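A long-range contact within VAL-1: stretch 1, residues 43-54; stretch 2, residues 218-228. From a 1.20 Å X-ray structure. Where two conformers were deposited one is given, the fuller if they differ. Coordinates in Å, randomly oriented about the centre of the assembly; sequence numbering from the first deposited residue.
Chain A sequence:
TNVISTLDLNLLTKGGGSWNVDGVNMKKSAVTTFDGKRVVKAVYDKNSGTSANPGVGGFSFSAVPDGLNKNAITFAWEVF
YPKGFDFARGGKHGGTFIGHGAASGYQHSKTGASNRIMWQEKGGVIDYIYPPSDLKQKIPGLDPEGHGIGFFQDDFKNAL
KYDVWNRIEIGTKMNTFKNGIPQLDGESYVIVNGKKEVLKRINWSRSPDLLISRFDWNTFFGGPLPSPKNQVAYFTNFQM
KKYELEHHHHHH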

# COMPACT_ATOMS: atom_id res chain seq x y z
N VAL A 43 1.22 14.61 -7.67
CA VAL A 43 2.28 15.61 -7.89
C VAL A 43 3.30 15.51 -6.79
O VAL A 43 2.98 15.65 -5.61
CB VAL A 43 1.65 17.01 -7.91
CG1 VAL A 43 2.71 18.10 -7.91
CG2 VAL A 43 0.73 17.15 -9.13
N TYR A 44 4.53 15.21 -7.16
CA TYR A 44 5.62 15.07 -6.19
C TYR A 44 6.58 16.22 -6.45
O TYR A 44 7.34 16.19 -7.44
CB TYR A 44 6.32 13.74 -6.36
CG TYR A 44 5.48 12.47 -6.28
CD1 TYR A 44 5.17 11.82 -5.08
CD2 TYR A 44 5.02 11.92 -7.48
CE1 TYR A 44 4.40 10.67 -5.03
CE2 TYR A 44 4.29 10.78 -7.42
CZ TYR A 44 3.97 10.14 -6.24
OH TYR A 44 3.23 8.99 -6.27
N ASP A 45 6.56 17.24 -5.57
CA ASP A 45 7.57 18.28 -5.79
C ASP A 45 8.97 17.82 -5.41
O ASP A 45 9.15 16.88 -4.61
CB ASP A 45 7.22 19.50 -4.93
CG ASP A 45 6.06 20.34 -5.48
OD1 ASP A 45 5.56 20.05 -6.61
OD2 ASP A 45 5.72 21.28 -4.73
N LYS A 46 9.98 18.49 -5.97
CA LYS A 46 11.34 18.28 -5.54
C LYS A 46 11.44 18.36 -4.01
O LYS A 46 10.86 19.26 -3.38
CB LYS A 46 12.20 19.41 -6.14
CG LYS A 46 13.69 19.15 -5.82
CD LYS A 46 14.59 20.06 -6.66
CE LYS A 46 16.07 19.79 -6.46
NZ LYS A 46 16.91 20.78 -7.22
N ASN A 47 12.18 17.45 -3.41
CA ASN A 47 12.43 17.45 -1.98
C ASN A 47 11.20 17.06 -1.17
O ASN A 47 11.23 17.23 0.07
CB ASN A 47 12.99 18.80 -1.51
CG ASN A 47 14.05 18.61 -0.44
OD1 ASN A 47 14.43 17.48 -0.12
ND2 ASN A 47 14.54 19.71 0.12
N SER A 48 10.18 16.49 -1.82
CA SER A 48 9.04 15.96 -1.07
C SER A 48 9.27 14.48 -0.73
O SER A 48 9.87 13.71 -1.48
CB SER A 48 7.71 16.11 -1.83
OG SER A 48 7.71 15.29 -3.01
N GLY A 49 8.78 14.05 0.44
CA GLY A 49 8.92 12.63 0.77
C GLY A 49 8.13 12.38 2.03
O GLY A 49 6.87 12.51 2.08
N THR A 50 8.88 12.03 3.07
CA THR A 50 8.19 11.86 4.37
C THR A 50 8.14 13.25 5.03
O THR A 50 8.61 14.26 4.49
CB THR A 50 8.94 10.90 5.29
OG1 THR A 50 10.20 11.57 5.63
CG2 THR A 50 9.24 9.57 4.64
N SER A 51 7.61 13.32 6.25
CA SER A 51 7.54 14.61 6.95
C SER A 51 8.91 15.21 7.18
O SER A 51 9.07 16.39 7.37
CB SER A 51 6.78 14.40 8.29
OG SER A 51 7.53 13.44 9.08
N ALA A 52 9.94 14.36 7.15
CA ALA A 52 11.27 14.92 7.38
C ALA A 52 11.75 15.78 6.26
O ALA A 52 12.74 16.50 6.39
CB ALA A 52 12.22 13.71 7.46
N ASN A 53 11.07 15.66 5.10
CA ASN A 53 11.45 16.43 3.90
C ASN A 53 10.49 17.59 3.72
O ASN A 53 9.30 17.45 3.99
CB ASN A 53 11.39 15.47 2.71
CG ASN A 53 12.25 14.24 2.89
OD1 ASN A 53 13.47 14.35 3.07
ND2 ASN A 53 11.64 13.09 2.84
N PRO A 54 11.00 18.74 3.26
CA PRO A 54 10.15 19.94 3.28
C PRO A 54 9.17 20.03 2.14
O PRO A 54 8.22 20.84 2.26
CB PRO A 54 11.20 21.07 3.19
CG PRO A 54 12.34 20.46 2.39
CD PRO A 54 12.40 19.02 2.92
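Stretch 2 (218-228) NTFFGGPLPSP

Stretch 2 enters as a strand that begins earlier in the chain, then turns to loop and folds back over stretch 1. Most of the contact falls in two places. On the way in, Thr219 to Phe221 pass from Tyr44 to Gly49. On the way back, Pro226 to Pro228 run antiparallel to Lys46 to Ser48. CA atoms approach to 4.2 Å between Gly49 and Phe221 and to 5.1 Å between Lys46 and Ser227. The contact buries 644 Å², both sides summed.

Asn218 does not reach stretch 1. Thr219 meets the end of the Tyr44 side chain, and Tyr44 OH lies 2.7 Å from Thr219 OG1. Phe220 has an extended backbone and chi1 in p. Its CA is at the edge of the Tyr44 ring, 4.0 Å from Tyr44 CE1. Its side chain packs against Gly49 and Thr50: Phe220 CB is 3.4 Å from Gly49 O, and Phe220 CE2 is 3.8 Å from Thr50 CG2.

Phe221 turns the edge of its ring to the face of Tyr44. The centroids are 5.2 Å apart and the planes meet at 79°, with Phe221 CE2 3.7 Å from Tyr44 CG. Its backbone is close to Gly49, with Phe221 O 3.1 Å from Gly49 CA. A side chain on Gly49 would clash with this carbonyl. Two waters help join the chains here. Water 1 accepts from Phe221 N at 2.9 Å and donates to Ser48 OG at 3.0 Å. Water 2 donates to Phe221 O at 2.9 Å and accepts a weak bond from Thr50 N at 3.4 Å.

Gly222 has a positive phi, and its backbone angles call for glycine. The peptide bonds before Gly223 and Pro224 are both cis. Gly223 N packs 3.7 Å from Thr50 CG2. Pro224 and Leu225 point their CA-to-CB bonds away from stretch 1.

Pro226 points back toward it. Pro226 CB is 3.1 Å from Ser48 O and 3.6 Å from Asn53 CG, while Pro226 CG is 3.3 Å from Asn47 OD1. Ser227 then makes two backbone hydrogen bonds with the end of the type II turn Asp45 to Ser48. Ser227 N donates to Ser48 O at 2.8 Å, and Asn47 N donates to Ser227 O at 2.8 Å. Both are close to linear. The same Ser227 O is 3.6 Å from Lys46 CA in a CA-H...O contact. Pro228 closes the stretch, its O 3.6 Å from Lys46 CE.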

# COMPACT_ATOMS: atom_id res chain seq x y z
N ASN A 218 -1.26 6.26 0.72
CA ASN A 218 -0.44 7.41 1.08
C ASN A 218 0.84 7.31 0.28
O ASN A 218 1.75 6.57 0.61
CB ASN A 218 -0.17 7.41 2.58
CG ASN A 218 0.39 8.75 3.01
OD1 ASN A 218 0.80 9.57 2.20
ND2 ASN A 218 0.39 8.97 4.31
N THR A 219 0.86 8.05 -0.86
CA THR A 219 1.97 7.88 -1.78
C THR A 219 2.93 9.06 -1.63
O THR A 219 2.55 10.22 -1.56
CB THR A 219 1.47 7.74 -3.22
OG1 THR A 219 2.62 7.51 -4.07
CG2 THR A 219 0.72 8.95 -3.79
N PHE A 220 4.21 8.71 -1.52
CA PHE A 220 5.28 9.69 -1.27
C PHE A 220 6.59 9.02 -1.47
O PHE A 220 6.67 7.76 -1.41
CB PHE A 220 5.16 10.27 0.16
CG PHE A 220 5.22 9.21 1.25
CD1 PHE A 220 4.01 8.66 1.72
CD2 PHE A 220 6.45 8.77 1.78
CE1 PHE A 220 4.07 7.67 2.70
CE2 PHE A 220 6.47 7.80 2.77
CZ PHE A 220 5.27 7.25 3.23
N PHE A 221 7.67 9.81 -1.66
CA PHE A 221 8.99 9.26 -1.79
C PHE A 221 9.62 8.91 -0.46
O PHE A 221 9.47 9.62 0.52
CB PHE A 221 9.92 10.30 -2.47
CG PHE A 221 9.82 10.25 -4.00
CD1 PHE A 221 10.91 9.77 -4.72
CD2 PHE A 221 8.67 10.66 -4.67
CE1 PHE A 221 10.84 9.66 -6.11
CE2 PHE A 221 8.58 10.53 -6.07
CZ PHE A 221 9.69 10.05 -6.77
N GLY A 222 10.38 7.80 -0.47
CA GLY A 222 11.21 7.49 0.67
C GLY A 222 10.46 6.76 1.78
O GLY A 222 9.42 6.18 1.61
N GLY A 223 11.05 6.79 2.93
CA GLY A 223 12.37 7.33 3.18
C GLY A 223 13.49 6.40 2.78
O GLY A 223 13.20 5.25 2.39
N PRO A 224 14.74 6.92 2.93
CA PRO A 224 14.93 8.31 3.38
C PRO A 224 15.14 9.31 2.26
O PRO A 224 15.31 10.48 2.59
CB PRO A 224 16.20 8.21 4.24
CG PRO A 224 17.01 7.23 3.42
CD PRO A 224 16.04 6.27 2.81
N LEU A 225 15.12 8.95 0.97
CA LEU A 225 15.36 10.02 -0.00
C LEU A 225 14.08 10.55 -0.64
O LEU A 225 13.21 9.79 -1.04
CB LEU A 225 16.29 9.52 -1.13
CG LEU A 225 17.71 9.20 -0.72
CD1 LEU A 225 18.51 8.93 -1.99
CD2 LEU A 225 18.43 10.30 0.03
N PRO A 226 13.97 11.88 -0.73
CA PRO A 226 12.76 12.49 -1.28
C PRO A 226 12.81 12.54 -2.81
O PRO A 226 13.75 12.11 -3.49
CB PRO A 226 12.83 13.92 -0.69
CG PRO A 226 14.32 14.19 -0.61
CD PRO A 226 14.96 12.86 -0.26
N SER A 227 11.77 13.07 -3.42
CA SER A 227 11.78 13.21 -4.86
C SER A 227 12.88 14.12 -5.32
O SER A 227 13.08 15.24 -4.81
CB SER A 227 10.43 13.84 -5.30
OG SER A 227 10.38 13.82 -6.73
N PRO A 228 13.69 13.69 -6.30
CA PRO A 228 14.83 14.54 -6.71
C PRO A 228 14.44 15.69 -7.63
O PRO A 228 15.31 16.55 -7.90
CB PRO A 228 15.74 13.55 -7.48
CG PRO A 228 14.94 12.34 -7.73
CD PRO A 228 13.72 12.36 -6.90
O HOH W 1 6.90 12.58 -2.16
O HOH W 2 11.77 10.63 2.04